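Extracellular ligand-binding receptor (Desulfitobacterium hafniense, PDB 4Q6B) binds leucine as the substrate-binding component of an ABC transporter, probably delivering it to the membrane permease for amino-acid uptake. Local coordinates at residues 64-69 against 79-84; 85-90 against 101-106. One frame throughout, in Å; residues are numbered along the deposited sequence.

Contact 1: 64-69 against 79-84. With LEU (leucine), chain B.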
# COMPACT_ATOMS: atom_id res chain seq x y z
N ALA A 64 -20.31 -7.87 2.25
CA ALA A 64 -21.36 -7.73 3.28
C ALA A 64 -21.10 -6.53 4.18
O ALA A 64 -22.04 -5.79 4.54
CB ALA A 64 -21.44 -9.01 4.11
N ILE A 65 -19.85 -6.34 4.57
CA ILE A 65 -19.43 -5.19 5.37
C ILE A 65 -19.68 -3.91 4.59
O ILE A 65 -20.21 -2.90 5.15
CB ILE A 65 -17.94 -5.34 5.78
CG1 ILE A 65 -17.83 -6.42 6.88
CG2 ILE A 65 -17.31 -4.01 6.25
CD1 ILE A 65 -16.40 -6.87 7.21
N ALA A 66 -19.34 -3.94 3.29
CA ALA A 66 -19.46 -2.70 2.49
C ALA A 66 -20.93 -2.26 2.45
O ALA A 66 -21.24 -1.06 2.66
CB ALA A 66 -18.90 -2.92 1.03
N GLN A 67 -21.83 -3.21 2.19
CA GLN A 67 -23.25 -2.92 2.15
C GLN A 67 -23.74 -2.47 3.51
O GLN A 67 -24.53 -1.55 3.61
CB GLN A 67 -24.07 -4.14 1.67
CG GLN A 67 -25.59 -3.99 1.73
CD GLN A 67 -26.12 -2.69 1.11
OE1 GLN A 67 -25.42 -2.03 0.32
NE2 GLN A 67 -27.34 -2.31 1.48
N ALA A 68 -23.26 -3.10 4.58
CA ALA A 68 -23.68 -2.68 5.91
C ALA A 68 -23.24 -1.25 6.23
O ALA A 68 -24.02 -0.49 6.85
CB ALA A 68 -23.18 -3.62 6.96
N PHE A 69 -22.01 -0.91 5.88
CA PHE A 69 -21.59 0.50 6.05
C PHE A 69 -22.41 1.43 5.17
O PHE A 69 -22.89 2.49 5.61
CB PHE A 69 -20.10 0.69 5.72
CG PHE A 69 -19.18 0.22 6.80
CD1 PHE A 69 -19.56 0.28 8.13
CD2 PHE A 69 -17.94 -0.31 6.48
CE1 PHE A 69 -18.65 -0.10 9.16
CE2 PHE A 69 -17.02 -0.71 7.49
CZ PHE A 69 -17.39 -0.62 8.85
N ILE A 79 -12.67 3.64 5.74
CA ILE A 79 -11.24 3.36 5.53
C ILE A 79 -11.15 1.87 5.25
O ILE A 79 -11.59 1.06 6.06
CB ILE A 79 -10.39 3.70 6.78
CG1 ILE A 79 -10.39 5.22 6.95
CG2 ILE A 79 -8.92 3.30 6.55
CD1 ILE A 79 -9.73 5.68 8.23
N GLY A 80 -10.62 1.51 4.09
CA GLY A 80 -10.46 0.11 3.72
C GLY A 80 -10.55 -0.01 2.20
O GLY A 80 -10.57 1.02 1.54
N HIS A 81 -10.53 -1.24 1.65
CA HIS A 81 -10.18 -2.47 2.39
C HIS A 81 -8.66 -2.68 2.18
O HIS A 81 -7.97 -1.80 1.63
CB HIS A 81 -10.99 -3.67 1.86
CG HIS A 81 -12.47 -3.54 2.10
ND1 HIS A 81 -13.20 -4.53 2.74
CD2 HIS A 81 -13.36 -2.55 1.81
CE1 HIS A 81 -14.46 -4.16 2.84
NE2 HIS A 81 -14.59 -2.96 2.28
N ARG A 82 -8.12 -3.82 2.60
CA ARG A 82 -6.66 -4.03 2.49
C ARG A 82 -6.34 -4.63 1.13
O ARG A 82 -5.54 -4.08 0.35
CB ARG A 82 -6.18 -5.01 3.56
CG ARG A 82 -4.65 -5.16 3.59
CD ARG A 82 -4.25 -6.12 4.74
NE ARG A 82 -2.80 -6.31 4.91
CZ ARG A 82 -2.12 -7.33 4.41
NH1 ARG A 82 -0.81 -7.42 4.62
NH2 ARG A 82 -2.74 -8.25 3.68
N ASN A 83 -7.01 -5.73 0.81
CA ASN A 83 -6.63 -6.47 -0.40
C ASN A 83 -7.32 -5.86 -1.60
O ASN A 83 -8.53 -5.59 -1.54
CB ASN A 83 -7.11 -7.94 -0.30
CG ASN A 83 -6.50 -8.66 0.89
OD1 ASN A 83 -7.00 -8.54 2.01
ND2 ASN A 83 -5.38 -9.37 0.68
N SER A 84 -6.59 -5.66 -2.69
CA SER A 84 -7.26 -5.12 -3.89
C SER A 84 -8.41 -5.98 -4.43
O SER A 84 -9.39 -5.44 -4.95
CB SER A 84 -6.24 -4.87 -5.01
OG SER A 84 -5.33 -3.84 -4.65
N LEU B . -1.06 -4.19 -1.78
CA LEU B . -1.83 -5.41 -1.55
C LEU B . -3.09 -5.42 -2.41
O LEU B . -3.83 -6.39 -2.44
CB LEU B . -2.21 -5.51 -0.07
CG LEU B . -0.86 -5.73 0.63
CD1 LEU B . -0.70 -4.80 1.79
CD2 LEU B . -0.60 -7.17 1.03
OXT LEU B . -3.33 -4.44 -3.13

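Contact 2: 85-90 against 101-106. With LEU (leucine), chain B.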
# COMPACT_ATOMS: atom_id res chain seq x y z
N PHE A 85 -8.33 -7.31 -4.31
CA PHE A 85 -9.45 -8.12 -4.84
C PHE A 85 -10.75 -7.96 -4.06
O PHE A 85 -11.82 -8.37 -4.54
CB PHE A 85 -9.06 -9.59 -4.97
CG PHE A 85 -9.11 -10.35 -3.66
CD1 PHE A 85 -10.25 -11.06 -3.32
CD2 PHE A 85 -8.03 -10.35 -2.79
CE1 PHE A 85 -10.32 -11.78 -2.13
CE2 PHE A 85 -8.11 -11.07 -1.57
CZ PHE A 85 -9.26 -11.77 -1.26
N ILE A 86 -10.65 -7.38 -2.87
CA ILE A 86 -11.83 -6.97 -2.10
C ILE A 86 -12.16 -5.51 -2.31
O ILE A 86 -13.31 -5.18 -2.59
CB ILE A 86 -11.60 -7.31 -0.61
CG1 ILE A 86 -11.23 -8.78 -0.50
CG2 ILE A 86 -12.85 -6.91 0.27
CD1 ILE A 86 -11.14 -9.26 0.95
N SER A 87 -11.18 -4.62 -2.27
CA SER A 87 -11.49 -3.19 -2.45
C SER A 87 -12.12 -2.89 -3.81
O SER A 87 -13.03 -2.04 -3.90
CB SER A 87 -10.22 -2.34 -2.29
OG SER A 87 -9.78 -2.32 -0.95
N ILE A 88 -11.64 -3.51 -4.88
CA ILE A 88 -12.18 -3.19 -6.20
C ILE A 88 -13.71 -3.47 -6.31
O ILE A 88 -14.48 -2.56 -6.64
CB ILE A 88 -11.35 -3.88 -7.30
CG1 ILE A 88 -9.93 -3.28 -7.32
CG2 ILE A 88 -12.04 -3.80 -8.66
CD1 ILE A 88 -8.99 -4.17 -8.17
N PRO A 89 -14.15 -4.68 -5.97
CA PRO A 89 -15.62 -4.81 -6.04
C PRO A 89 -16.37 -4.08 -4.92
O PRO A 89 -17.48 -3.55 -5.17
CB PRO A 89 -15.86 -6.33 -5.94
CG PRO A 89 -14.61 -6.89 -5.40
CD PRO A 89 -13.46 -5.97 -5.78
N ALA A 90 -15.79 -4.02 -3.71
CA ALA A 90 -16.48 -3.31 -2.62
C ALA A 90 -16.65 -1.82 -2.97
O ALA A 90 -17.67 -1.23 -2.65
CB ALA A 90 -15.71 -3.42 -1.29
N MSE A 101 -14.74 5.69 0.14
CA MSE A 101 -13.92 4.56 0.56
C MSE A 101 -12.48 4.98 0.37
O MSE A 101 -12.10 5.39 -0.72
CB MSE A 101 -14.20 3.33 -0.32
CG MSE A 101 -13.58 2.08 0.29
SE MSE A 101 -13.23 0.67 -1.05
CE MSE A 101 -11.57 1.45 -1.70
N LEU A 102 -11.68 4.95 1.43
CA LEU A 102 -10.27 5.42 1.30
C LEU A 102 -9.39 4.25 1.70
O LEU A 102 -9.40 3.87 2.88
CB LEU A 102 -10.03 6.65 2.18
CG LEU A 102 -8.60 7.15 2.33
CD1 LEU A 102 -8.04 7.61 1.01
CD2 LEU A 102 -8.56 8.35 3.31
N SER A 103 -8.68 3.65 0.75
CA SER A 103 -7.86 2.49 1.06
C SER A 103 -6.43 2.83 1.39
O SER A 103 -5.74 3.50 0.66
CB SER A 103 -7.84 1.46 -0.07
OG SER A 103 -7.05 0.35 0.31
N PRO A 104 -6.03 2.30 2.62
CA PRO A 104 -4.62 2.55 2.93
C PRO A 104 -3.70 1.40 2.53
O PRO A 104 -2.58 1.37 2.99
CB PRO A 104 -4.63 2.74 4.44
CG PRO A 104 -5.57 1.70 4.91
CD PRO A 104 -6.64 1.61 3.86
N ALA A 105 -4.20 0.41 1.81
CA ALA A 105 -3.33 -0.66 1.36
C ALA A 105 -3.47 -1.22 -0.06
O ALA A 105 -2.57 -1.89 -0.53
CB ALA A 105 -3.34 -1.79 2.37
N SER A 106 -4.59 -0.96 -0.73
CA SER A 106 -4.83 -1.63 -2.00
C SER A 106 -4.11 -0.89 -3.11
O SER A 106 -4.46 0.23 -3.42
CB SER A 106 -6.33 -1.69 -2.31
OG SER A 106 -7.03 -2.47 -1.36
N LEU B . -1.06 -4.19 -1.78
CA LEU B . -1.83 -5.41 -1.55
C LEU B . -3.09 -5.42 -2.41
O LEU B . -3.83 -6.39 -2.44
CB LEU B . -2.21 -5.51 -0.07
CG LEU B . -0.86 -5.73 0.63
CD1 LEU B . -0.70 -4.80 1.79
CD2 LEU B . -0.60 -7.17 1.03
OXT LEU B . -3.33 -4.44 -3.13

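Contact 1: 64-69 against 79-84
Ser84 OG is gripped from two directions: it donates to OXT of the bound leucine over 2.6 Å and accepts from the backbone N of Ser108. With OG beside its own backbone N (chi1 -66°), hydroxyl and amide reach the same carboxylate, and Ser84 N meets the other oxygen, leucine O, at 2.9 Å and nearly straight at 170°. This amide opens helix 84-97, so the helix start would probably help stabilise the negative charge. The side chain of Arg82, extended as far as NE, carries its guanidinium to the leucine side chain, one face over the branched end; NH2 lies 3.6 Å from leucine CD2. Residues 79-84 form the turn where strand 75-79 runs into helix 84-97, at the C-terminal edge of the parallel sheet of a type I periplasmic-binding-protein lobe, the usual place for a ligand in such folds. A cis peptide between Gly80 and His81 shapes the turn, and the imidazole points back to helix 59-70. There Ile65 CG2 comes within 4.4 Å of His81 CE1, and Ala66 CB within 4.5 Å of His81 NE2, both at a slant to the ring. This apolar contact is loose; the rotation of the buried ring is fixed instead by hydrogen bonds from ND1 to Asp55 OD2 and between NE2 and Tyr94 OH.

Contact 2: 85-90 against 101-106
Ser87 and Ser106 face each other hydroxyl to hydroxyl, one from helix 84-97 and the other from the loop after strand 101-103. Each has its OG beside its own backbone N and anti to its carbonyl carbon (chi1 -70° for Ser87, -64° for Ser106), and Ser87 OG donates to Ser106 OG across 2.8 Å. The two side chains meet head on, with Ser106 OG also 3.3 Å from Ser87 CB. Ser87 OG also takes the backbone N-H of His81, while Ser106 OG bonds to the carbonyl of Arg82, giving a relay of hydroxyls between polar backbone groups in a buried setting. Ser103 OG, 4.0 Å from Ser87 OG, serves another purpose. It receives the amides of Ala105 (3.2 Å) and Ser106 (3.0 Å), an ST turn and ST motif that curl the chain at the strand end, and it bonds to the carbonyl of His81. The curled loop presents Ala105 O to the amino group of the bound leucine, 3.0 Å from its N. At the start of the strand, selenomethionine Met101 reaches across to the helix: SE rests 3.9 Å from Ser87 O, and the bend at chi3 (80°) turns CE onto Ser87 CB. The helix and strand belong to a beta-alpha-beta unit begun by strand 75-79. Strand 101-103 runs parallel between that strand and 119-121; Leu102 packs on helix 284-301, whereas Ala90 and Pro89, at the kink of helix 84-97, meet helix 59-70.

Contacts 1 and 2 have centres about 7 Å apart and meet directly through the two turns at the edge of the same parallel sheet. His81 O lies 2.7 Å from Ser103 OG and Arg82 O 2.8 Å from Ser106 OG, both probable hydrogen bonds, so the serines of contact 2 brace the turn of contact 1. Ser84 OG packs 3.3 Å from Ser106 CB beside the ligand. Contact 1 thus supplies partners for the leucine carboxylate and side chain, and contact 2 one for its amino group; Thr107 N and Asn231 OD1 add further hydrogen bonds to the ligand.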